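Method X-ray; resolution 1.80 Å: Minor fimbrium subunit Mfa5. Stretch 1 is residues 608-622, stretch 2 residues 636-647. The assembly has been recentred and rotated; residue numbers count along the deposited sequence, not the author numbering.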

ATOM      1  N   GLY A 608      69.273  28.176   7.810  1.00 37.32           N
ATOM      2  CA  GLY A 608      70.115  29.070   7.042  1.00 36.25           C
ATOM      3  C   GLY A 608      70.654  28.505   5.742  1.00 35.08           C
ATOM      4  O   GLY A 608      71.282  29.251   4.980  1.00 35.68           O
ATOM      5  N   LYS A 609      70.445  27.218   5.471  1.00 33.39           N
ATOM      6  CA  LYS A 609      70.891  26.619   4.223  1.00 25.99           C
ATOM      7  C   LYS A 609      70.049  27.125   3.066  1.00 27.64           C
ATOM      8  O   LYS A 609      68.868  27.444   3.217  1.00 26.95           O
ATOM      9  CB  LYS A 609      70.802  25.097   4.295  1.00 29.57           C
ATOM     10  CG  LYS A 609      71.970  24.434   4.990  1.00 38.20           C
ATOM     11  CD  LYS A 609      71.539  23.100   5.586  1.00 41.23           C
ATOM     12  CE  LYS A 609      72.648  22.444   6.404  1.00 53.85           C
ATOM     13  NZ  LYS A 609      73.215  21.268   5.686  1.00 71.02           N
ATOM     14  N   ARG A 610      70.681  27.227   1.896  1.00 24.43           N
ATOM     15  CA  ARG A 610      70.024  27.741   0.707  1.00 24.47           C
ATOM     16  C   ARG A 610      70.091  26.717  -0.415  1.00 26.53           C
ATOM     17  O   ARG A 610      71.110  26.039  -0.594  1.00 23.71           O
ATOM     18  CB  ARG A 610      70.653  29.051   0.246  1.00 25.46           C
ATOM     19  CG  ARG A 610      69.936  29.668  -0.911  1.00 32.80           C
ATOM     20  CD  ARG A 610      70.397  31.088  -1.145  1.00 30.90           C
ATOM     21  NE  ARG A 610      69.910  31.975  -0.090  1.00 32.79           N
ATOM     22  CZ  ARG A 610      70.663  32.852   0.559  1.00 37.68           C
ATOM     23  NH1 ARG A 610      71.949  32.975   0.270  1.00 45.60           N
ATOM     24  NH2 ARG A 610      70.122  33.607   1.504  1.00 41.29           N
ATOM     25  N   TYR A 611      68.990  26.622  -1.170  1.00 21.97           N
ATOM     26  CA  TYR A 611      68.793  25.605  -2.198  1.00 22.98           C
ATOM     27  C   TYR A 611      68.349  26.276  -3.482  1.00 23.37           C
ATOM     28  O   TYR A 611      67.494  27.173  -3.462  1.00 23.99           O
ATOM     29  CB  TYR A 611      67.738  24.565  -1.739  1.00 24.17           C
ATOM     30  CG  TYR A 611      68.154  23.863  -0.488  1.00 21.05           C
ATOM     31  CD1 TYR A 611      68.839  22.659  -0.535  1.00 25.84           C
ATOM     32  CD2 TYR A 611      67.939  24.442   0.753  1.00 22.81           C
ATOM     33  CE1 TYR A 611      69.269  22.053   0.616  1.00 27.08           C
ATOM     34  CE2 TYR A 611      68.354  23.826   1.904  1.00 25.95           C
ATOM     35  CZ  TYR A 611      69.017  22.650   1.824  1.00 23.37           C
ATOM     36  OH  TYR A 611      69.426  22.045   2.967  1.00 29.80           O
ATOM     37  N   ARG A 612      68.907  25.834  -4.611  1.00 19.85           N
ATOM     38  CA  ARG A 612      68.569  26.452  -5.874  1.00 18.22           C
ATOM     39  C   ARG A 612      67.895  25.451  -6.794  1.00 21.69           C
ATOM     40  O   ARG A 612      68.252  24.264  -6.820  1.00 21.71           O
ATOM     41  CB  ARG A 612      69.779  27.052  -6.598  1.00 22.50           C
ATOM     42  CG  ARG A 612      70.793  26.066  -7.153  1.00 24.77           C
ATOM     43  CD  ARG A 612      70.666  26.040  -8.662  1.00 31.78           C
ATOM     44  NE  ARG A 612      71.733  25.317  -9.342  1.00 39.01           N
ATOM     45  CZ  ARG A 612      71.694  24.985 -10.625  1.00 44.42           C
ATOM     46  NH1 ARG A 612      70.621  25.294 -11.355  1.00 37.22           N
ATOM     47  NH2 ARG A 612      72.719  24.338 -11.178  1.00 42.45           N
ATOM     48  N   PHE A 613      66.950  25.964  -7.566  1.00 20.25           N
ATOM     49  CA  PHE A 613      66.146  25.147  -8.464  1.00 22.31           C
ATOM     50  C   PHE A 613      66.998  24.525  -9.556  1.00 25.38           C
ATOM     51  O   PHE A 613      67.837  25.186 -10.181  1.00 26.63           O
ATOM     52  CB  PHE A 613      65.037  26.008  -9.088  1.00 22.23           C
ATOM     53  CG  PHE A 613      64.174  25.270 -10.074  1.00 20.07           C
ATOM     54  CD1 PHE A 613      63.157  24.448  -9.614  1.00 24.93           C
ATOM     55  CD2 PHE A 613      64.395  25.345 -11.436  1.00 25.12           C
ATOM     56  CE1 PHE A 613      62.379  23.734 -10.497  1.00 22.47           C
ATOM     57  CE2 PHE A 613      63.603  24.624 -12.335  1.00 31.41           C
ATOM     58  CZ  PHE A 613      62.577  23.822 -11.845  1.00 25.21           C
ATOM     59  N   VAL A 614      66.730  23.250  -9.837  1.00 22.61           N
ATOM     60  CA  VAL A 614      67.421  22.517 -10.887  1.00 21.45           C
ATOM     61  C   VAL A 614      66.405  21.666 -11.635  1.00 29.67           C
ATOM     62  O   VAL A 614      65.356  21.296 -11.108  1.00 24.61           O
ATOM     63  CB  VAL A 614      68.550  21.616 -10.349  1.00 24.14           C
ATOM     64  CG1 VAL A 614      69.733  22.448  -9.887  1.00 34.58           C
ATOM     65  CG2 VAL A 614      68.067  20.725  -9.198  1.00 27.08           C
ATOM     66  N   GLU A 615      66.727  21.346 -12.880  1.00 23.61           N
ATOM     67  CA  GLU A 615      65.916  20.450 -13.705  1.00 23.87           C
ATOM     68  C   GLU A 615      66.708  19.156 -13.859  1.00 30.29           C
ATOM     69  O   GLU A 615      67.828  19.168 -14.384  1.00 31.18           O
ATOM     70  CB  GLU A 615      65.575  21.100 -15.044  1.00 28.72           C
ATOM     71  CG  GLU A 615      64.705  22.366 -14.881  1.00 26.04           C
ATOM     72  CD  GLU A 615      64.348  23.072 -16.193  1.00 36.60           C
ATOM     73  OE1 GLU A 615      64.828  22.636 -17.248  1.00 35.50           O
ATOM     74  OE2 GLU A 615      63.590  24.075 -16.165  1.00 27.53           O
ATOM     75  N   VAL A 616      66.175  18.065 -13.323  1.00 29.20           N
ATOM     76  CA  VAL A 616      66.886  16.789 -13.324  1.00 27.90           C
ATOM     77  C   VAL A 616      65.937  15.726 -13.860  1.00 34.64           C
ATOM     78  O   VAL A 616      64.752  16.009 -14.084  1.00 28.50           O
ATOM     79  CB  VAL A 616      67.401  16.416 -11.926  1.00 22.75           C
ATOM     80  CG1 VAL A 616      68.338  17.493 -11.375  1.00 31.86           C
ATOM     81  CG2 VAL A 616      66.214  16.179 -10.977  1.00 32.56           C
ATOM     82  N   PRO A 617      66.410  14.504 -14.098  1.00 34.73           N
ATOM     83  CA  PRO A 617      65.518  13.464 -14.630  1.00 31.13           C
ATOM     84  C   PRO A 617      64.322  13.262 -13.719  1.00 34.73           C
ATOM     85  O   PRO A 617      64.458  13.164 -12.491  1.00 33.41           O
ATOM     86  CB  PRO A 617      66.415  12.221 -14.688  1.00 39.32           C
ATOM     87  CG  PRO A 617      67.786  12.772 -14.840  1.00 38.91           C
ATOM     88  CD  PRO A 617      67.806  14.036 -13.998  1.00 41.40           C
ATOM     89  N   GLY A 618      63.142  13.236 -14.333  1.00 35.06           N
ATOM     90  CA  GLY A 618      61.908  13.046 -13.616  1.00 41.61           C
ATOM     91  C   GLY A 618      61.324  14.284 -12.990  1.00 34.52           C
ATOM     92  O   GLY A 618      60.152  14.259 -12.593  1.00 31.14           O
ATOM     93  N   SER A 619      62.077  15.373 -12.891  1.00 25.64           N
ATOM     94  CA  SER A 619      61.586  16.529 -12.157  1.00 24.00           C
ATOM     95  C   SER A 619      60.864  17.487 -13.096  1.00 24.99           C
ATOM     96  O   SER A 619      61.013  17.445 -14.329  1.00 26.59           O
ATOM     97  CB  SER A 619      62.734  17.233 -11.415  1.00 25.31           C
ATOM     98  OG  SER A 619      63.493  18.047 -12.282  1.00 23.84           O
ATOM     99  N   THR A 620      60.068  18.357 -12.496  1.00 21.71           N
ATOM    100  CA  THR A 620      59.239  19.258 -13.274  1.00 21.06           C
ATOM    101  C   THR A 620      60.048  20.492 -13.665  1.00 23.45           C
ATOM    102  O   THR A 620      60.634  21.141 -12.793  1.00 24.16           O
ATOM    103  CB  THR A 620      57.998  19.691 -12.504  1.00 26.00           C
ATOM    104  OG1 THR A 620      57.250  18.544 -12.069  1.00 28.95           O
ATOM    105  CG2 THR A 620      57.107  20.569 -13.417  1.00 22.55           C
ATOM    106  N   PRO A 621      60.125  20.823 -14.948  1.00 26.63           N
ATOM    107  CA  PRO A 621      60.870  22.020 -15.357  1.00 23.39           C
ATOM    108  C   PRO A 621      60.106  23.284 -15.007  1.00 28.06           C
ATOM    109  O   PRO A 621      58.963  23.260 -14.540  1.00 26.41           O
ATOM    110  CB  PRO A 621      61.018  21.848 -16.869  1.00 24.80           C
ATOM    111  CG  PRO A 621      59.903  21.016 -17.259  1.00 31.05           C
ATOM    112  CD  PRO A 621      59.607  20.085 -16.114  1.00 26.32           C
ATOM    113  N   ASN A 622      60.770  24.414 -15.230  1.00 24.64           N
ATOM    114  CA  ASN A 622      60.188  25.712 -14.909  1.00 25.91           C
ATOM    115  C   ASN A 622      59.891  26.509 -16.174  1.00 34.86           C
ATOM    116  O   ASN A 622      60.812  27.062 -16.790  1.00 27.28           O
ATOM    117  CB  ASN A 622      61.131  26.499 -13.997  1.00 27.86           C
ATOM    118  CG  ASN A 622      60.571  27.845 -13.620  1.00 33.71           C
ATOM    119  OD1 ASN A 622      59.389  28.084 -13.772  1.00 28.66           O
ATOM    120  ND2 ASN A 622      61.429  28.747 -13.152  1.00 36.81           N
ATOM    121  N   ASN A 636      50.547  16.434  -9.847  1.00 22.73           N
ATOM    122  CA  ASN A 636      51.621  16.668  -8.888  1.00 22.62           C
ATOM    123  C   ASN A 636      52.859  17.098  -9.657  1.00 24.61           C
ATOM    124  O   ASN A 636      53.331  16.362 -10.526  1.00 22.23           O
ATOM    125  CB  ASN A 636      51.942  15.419  -8.050  1.00 22.08           C
ATOM    126  CG  ASN A 636      50.868  15.101  -7.031  1.00 26.79           C
ATOM    127  OD1 ASN A 636      50.858  15.638  -5.913  1.00 24.69           O
ATOM    128  ND2 ASN A 636      49.940  14.238  -7.418  1.00 31.01           N
ATOM    129  N   ALA A 637      53.359  18.286  -9.353  1.00 23.41           N
ATOM    130  CA  ALA A 637      54.646  18.754  -9.859  1.00 23.84           C
ATOM    131  C   ALA A 637      55.691  18.564  -8.777  1.00 24.16           C
ATOM    132  O   ALA A 637      55.438  18.847  -7.594  1.00 23.04           O
ATOM    133  CB  ALA A 637      54.588  20.224 -10.255  1.00 22.93           C
ATOM    134  N   TYR A 638      56.864  18.074  -9.189  1.00 23.17           N
ATOM    135  CA  TYR A 638      58.007  17.881  -8.302  1.00 16.35           C
ATOM    136  C   TYR A 638      59.122  18.810  -8.777  1.00 17.74           C
ATOM    137  O   TYR A 638      59.792  18.530  -9.769  1.00 23.55           O
ATOM    138  CB  TYR A 638      58.458  16.438  -8.294  1.00 21.57           C
ATOM    139  CG  TYR A 638      57.457  15.599  -7.531  1.00 22.44           C
ATOM    140  CD1 TYR A 638      57.535  15.502  -6.159  1.00 25.76           C
ATOM    141  CD2 TYR A 638      56.409  14.965  -8.182  1.00 27.37           C
ATOM    142  CE1 TYR A 638      56.625  14.764  -5.431  1.00 33.52           C
ATOM    143  CE2 TYR A 638      55.491  14.209  -7.458  1.00 25.36           C
ATOM    144  CZ  TYR A 638      55.615  14.125  -6.072  1.00 31.38           C
ATOM    145  OH  TYR A 638      54.723  13.406  -5.290  1.00 41.22           O
ATOM    146  N   PHE A 639      59.300  19.913  -8.067  1.00 24.31           N
ATOM    147  CA  PHE A 639      60.388  20.841  -8.350  1.00 22.18           C
ATOM    148  C   PHE A 639      61.588  20.455  -7.498  1.00 21.74           C
ATOM    149  O   PHE A 639      61.477  20.370  -6.285  1.00 19.21           O
ATOM    150  CB  PHE A 639      59.888  22.256  -8.087  1.00 20.19           C
ATOM    151  CG  PHE A 639      58.765  22.664  -8.983  1.00 20.66           C
ATOM    152  CD1 PHE A 639      58.952  22.762 -10.343  1.00 20.69           C
ATOM    153  CD2 PHE A 639      57.485  22.932  -8.462  1.00 20.22           C
ATOM    154  CE1 PHE A 639      57.922  23.147 -11.184  1.00 24.93           C
ATOM    155  CE2 PHE A 639      56.458  23.327  -9.298  1.00 22.23           C
ATOM    156  CZ  PHE A 639      56.663  23.430 -10.656  1.00 25.48           C
ATOM    157  N   ALA A 640      62.730  20.222  -8.154  1.00 20.53           N
ATOM    158  CA  ALA A 640      63.958  19.765  -7.524  1.00 23.94           C
ATOM    159  C   ALA A 640      64.876  20.937  -7.206  1.00 19.20           C
ATOM    160  O   ALA A 640      64.956  21.910  -7.962  1.00 20.82           O
ATOM    161  CB  ALA A 640      64.697  18.791  -8.447  1.00 24.70           C
ATOM    162  N   TYR A 641      65.538  20.843  -6.070  1.00 18.20           N
ATOM    163  CA  TYR A 641      66.481  21.847  -5.600  1.00 19.62           C
ATOM    164  C   TYR A 641      67.719  21.144  -5.077  1.00 24.89           C
ATOM    165  O   TYR A 641      67.605  20.095  -4.432  1.00 25.84           O
ATOM    166  CB  TYR A 641      65.882  22.707  -4.467  1.00 19.07           C
ATOM    167  CG  TYR A 641      64.686  23.470  -4.929  1.00 23.03           C
ATOM    168  CD1 TYR A 641      64.743  24.835  -5.174  1.00 19.42           C
ATOM    169  CD2 TYR A 641      63.477  22.822  -5.108  1.00 23.36           C
ATOM    170  CE1 TYR A 641      63.645  25.516  -5.632  1.00 22.82           C
ATOM    171  CE2 TYR A 641      62.391  23.483  -5.561  1.00 23.30           C
ATOM    172  CZ  TYR A 641      62.455  24.814  -5.823  1.00 24.51           C
ATOM    173  OH  TYR A 641      61.316  25.413  -6.291  1.00 23.26           O
ATOM    174  N   LYS A 642      68.891  21.741  -5.306  1.00 24.25           N
ATOM    175  CA  LYS A 642      70.107  21.275  -4.668  1.00 25.35           C
ATOM    176  C   LYS A 642      70.739  22.365  -3.816  1.00 25.63           C
ATOM    177  O   LYS A 642      70.535  23.569  -4.014  1.00 25.26           O
ATOM    178  CB  LYS A 642      71.138  20.743  -5.687  1.00 31.76           C
ATOM    179  CG  LYS A 642      71.678  21.760  -6.646  1.00 32.81           C
ATOM    180  CD  LYS A 642      72.704  21.093  -7.608  1.00 32.59           C
ATOM    181  CE  LYS A 642      73.319  22.128  -8.553  1.00 48.08           C
ATOM    182  NZ  LYS A 642      74.354  21.526  -9.461  1.00 47.57           N
ATOM    183  N   LEU A 643      71.527  21.902  -2.856  1.00 24.34           N
ATOM    184  CA  LEU A 643      72.211  22.783  -1.925  1.00 31.21           C
ATOM    185  C   LEU A 643      73.164  23.717  -2.657  1.00 29.13           C
ATOM    186  O   LEU A 643      73.928  23.285  -3.536  1.00 24.75           O
ATOM    187  CB  LEU A 643      72.958  21.915  -0.910  1.00 26.50           C
ATOM    188  CG  LEU A 643      73.742  22.614   0.190  1.00 27.47           C
ATOM    189  CD1 LEU A 643      72.814  23.303   1.142  1.00 30.54           C
ATOM    190  CD2 LEU A 643      74.652  21.614   0.933  1.00 41.46           C
ATOM    191  N   LEU A 644      73.067  25.008  -2.323  1.00 26.88           N
ATOM    192  CA  LEU A 644      74.084  25.985  -2.692  1.00 26.43           C
ATOM    193  C   LEU A 644      75.198  25.953  -1.664  1.00 24.83           C
ATOM    194  O   LEU A 644      74.980  26.331  -0.507  1.00 27.48           O
ATOM    195  CB  LEU A 644      73.508  27.390  -2.723  1.00 30.59           C
ATOM    196  CG  LEU A 644      72.841  27.908  -3.975  1.00 29.56           C
ATOM    197  CD1 LEU A 644      72.305  29.314  -3.719  1.00 32.41           C
ATOM    198  CD2 LEU A 644      73.802  27.901  -5.151  1.00 26.71           C
ATOM    199  N   ASN A 645      76.400  25.561  -2.077  1.00 19.92           N
ATOM    200  CA  ASN A 645      77.532  25.531  -1.157  1.00 20.40           C
ATOM    201  C   ASN A 645      78.310  26.835  -1.262  1.00 27.33           C
ATOM    202  O   ASN A 645      78.745  27.206  -2.346  1.00 21.87           O
ATOM    203  CB  ASN A 645      78.458  24.350  -1.462  1.00 26.05           C
ATOM    204  CG  ASN A 645      77.797  23.010  -1.215  1.00 35.21           C
ATOM    205  OD1 ASN A 645      77.320  22.729  -0.106  1.00 33.35           O
ATOM    206  ND2 ASN A 645      77.753  22.172  -2.249  1.00 32.02           N
ATOM    207  N   TYR A 646      78.482  27.524  -0.144  1.00 24.48           N
ATOM    208  CA  TYR A 646      79.252  28.758  -0.103  1.00 24.05           C
ATOM    209  C   TYR A 646      80.693  28.516   0.328  1.00 27.46           C
ATOM    210  O   TYR A 646      81.463  29.473   0.479  1.00 24.37           O
ATOM    211  CB  TYR A 646      78.547  29.733   0.819  1.00 24.63           C
ATOM    212  CG  TYR A 646      77.252  30.252   0.194  1.00 23.70           C
ATOM    213  CD1 TYR A 646      77.284  31.181  -0.829  1.00 22.80           C
ATOM    214  CD2 TYR A 646      76.011  29.805   0.628  1.00 24.58           C
ATOM    215  CE1 TYR A 646      76.117  31.673  -1.398  1.00 21.12           C
ATOM    216  CE2 TYR A 646      74.825  30.292   0.059  1.00 27.06           C
ATOM    217  CZ  TYR A 646      74.883  31.221  -0.948  1.00 24.50           C
ATOM    218  OH  TYR A 646      73.736  31.731  -1.526  1.00 25.40           O
ATOM    219  N   TRP A 647      81.054  27.260   0.546  1.00 30.83           N
ATOM    220  CA  TRP A 647      82.424  26.808   0.729  1.00 35.35           C
ATOM    221  C   TRP A 647      82.401  25.293   0.836  1.00 32.34           C
ATOM    222  O   TRP A 647      83.391  24.652   0.523  1.00 42.43           O
ATOM    223  CB  TRP A 647      83.068  27.376   1.960  1.00 31.93           C
ATOM    224  CG  TRP A 647      84.573  27.291   1.935  1.00 39.42           C
ATOM    225  CD1 TRP A 647      85.362  26.374   2.580  1.00 36.99           C
ATOM    226  CD2 TRP A 647      85.466  28.172   1.243  1.00 31.82           C
ATOM    227  NE1 TRP A 647      86.697  26.640   2.332  1.00 33.83           N
ATOM    228  CE2 TRP A 647      86.786  27.739   1.518  1.00 32.08           C
ATOM    229  CE3 TRP A 647      85.281  29.290   0.422  1.00 30.85           C
ATOM    230  CZ2 TRP A 647      87.908  28.379   0.994  1.00 27.44           C
ATOM    231  CZ3 TRP A 647      86.396  29.938  -0.073  1.00 30.35           C
ATOM    232  CH2 TRP A 647      87.693  29.478   0.209  1.00 27.32           C
TER
HETATM  233  O   HOH W   1      73.608  26.932   1.831  1.00 25.26           O
HETATM  234  O   HOH W   2      62.713  20.546 -11.134  1.00 23.54           O

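The two stretches pair as antiparallel strands and bury 990 Å² between them, both sides summed. Backbone hydrogen bonds hold the pairing. Arg-612 and Lys-642 form a reciprocal pair: Arg-612 N donates to Lys-642 O at 2.9 Å, and Lys-642 N donates to Arg-612 O at 3.0 Å. Val-614 N donates to Ala-640 O at 2.9 Å, and Leu-644 N to Arg-610 O at 2.8 Å. Tyr-611 pairs with Leu-643, and Phe-613 with Tyr-641, at non-hydrogen-bonded positions. There the CA atoms are 4.4 Å apart, and CA-H...O contacts support the pairing, such as Tyr-611 CA to Lys-642 O at 3.2 Å.

Regular pairing loosens at Val-614. Its O lies 3.2 Å from Ala-640 O, and two acceptors cannot bond to each other. A water bridges Ala-640 N and Val-614 O. It accepts from Ala-640 N at 3.0 Å and donates to Val-614 O at 2.7 Å. The same water reaches Thr-620 O at 2.7 Å and Ser-619 OG at 2.9 Å, tying the returning loop to the strand. A second water links Arg-610 N, at 2.9 Å, to Leu-644 O, at 2.8 Å.

The loop turns back through a type II turn from Val-616 to Ser-619. Gly-618 sits there at positive phi, which favours glycine. Ser-619 N donates to Val-616 O at 3.0 Å, and Val-616 N to Ser-619 OG at 2.9 Å. Thr-620 then grips Tyr-638 at two points. Thr-620 N donates to Tyr-638 O at 2.7 Å, nearly straight at 173°. Tyr-638 N donates to Thr-620 OG1 at 2.9 Å.

Aromatic and apolar side chains gather on the sheet face that carries Tyr-611, Phe-613, Tyr-641 and Leu-643. The edge of Phe-613 points toward the face of Tyr-641, with centroids 5.6 Å apart and planes at 74°. Phe-613 also meets Phe-639 rim to rim, CE1 to CD1 at 3.6 Å. Tyr-611 CE1 packs on Leu-643 CD1 at 3.8 Å. Ala-640 CB, on the face with Val-614, touches Val-616 CG2 at 3.9 Å and Val-614 CG2 at 4.0 Å.

Arg-610 begins its strand; Arg-612 and Lys-642 lie on the face with Val-614. Arg-610 NH1 donates to Tyr-646 OH at 2.8 Å, with the hydroxyl near the guanidinium plane. Arg-612 NH2 and Lys-642 NZ are like charges only 3.7 Å apart. No bond joins them. Arg-612 NH1 donates to Phe-613 O at 3.0 Å, within its own stretch.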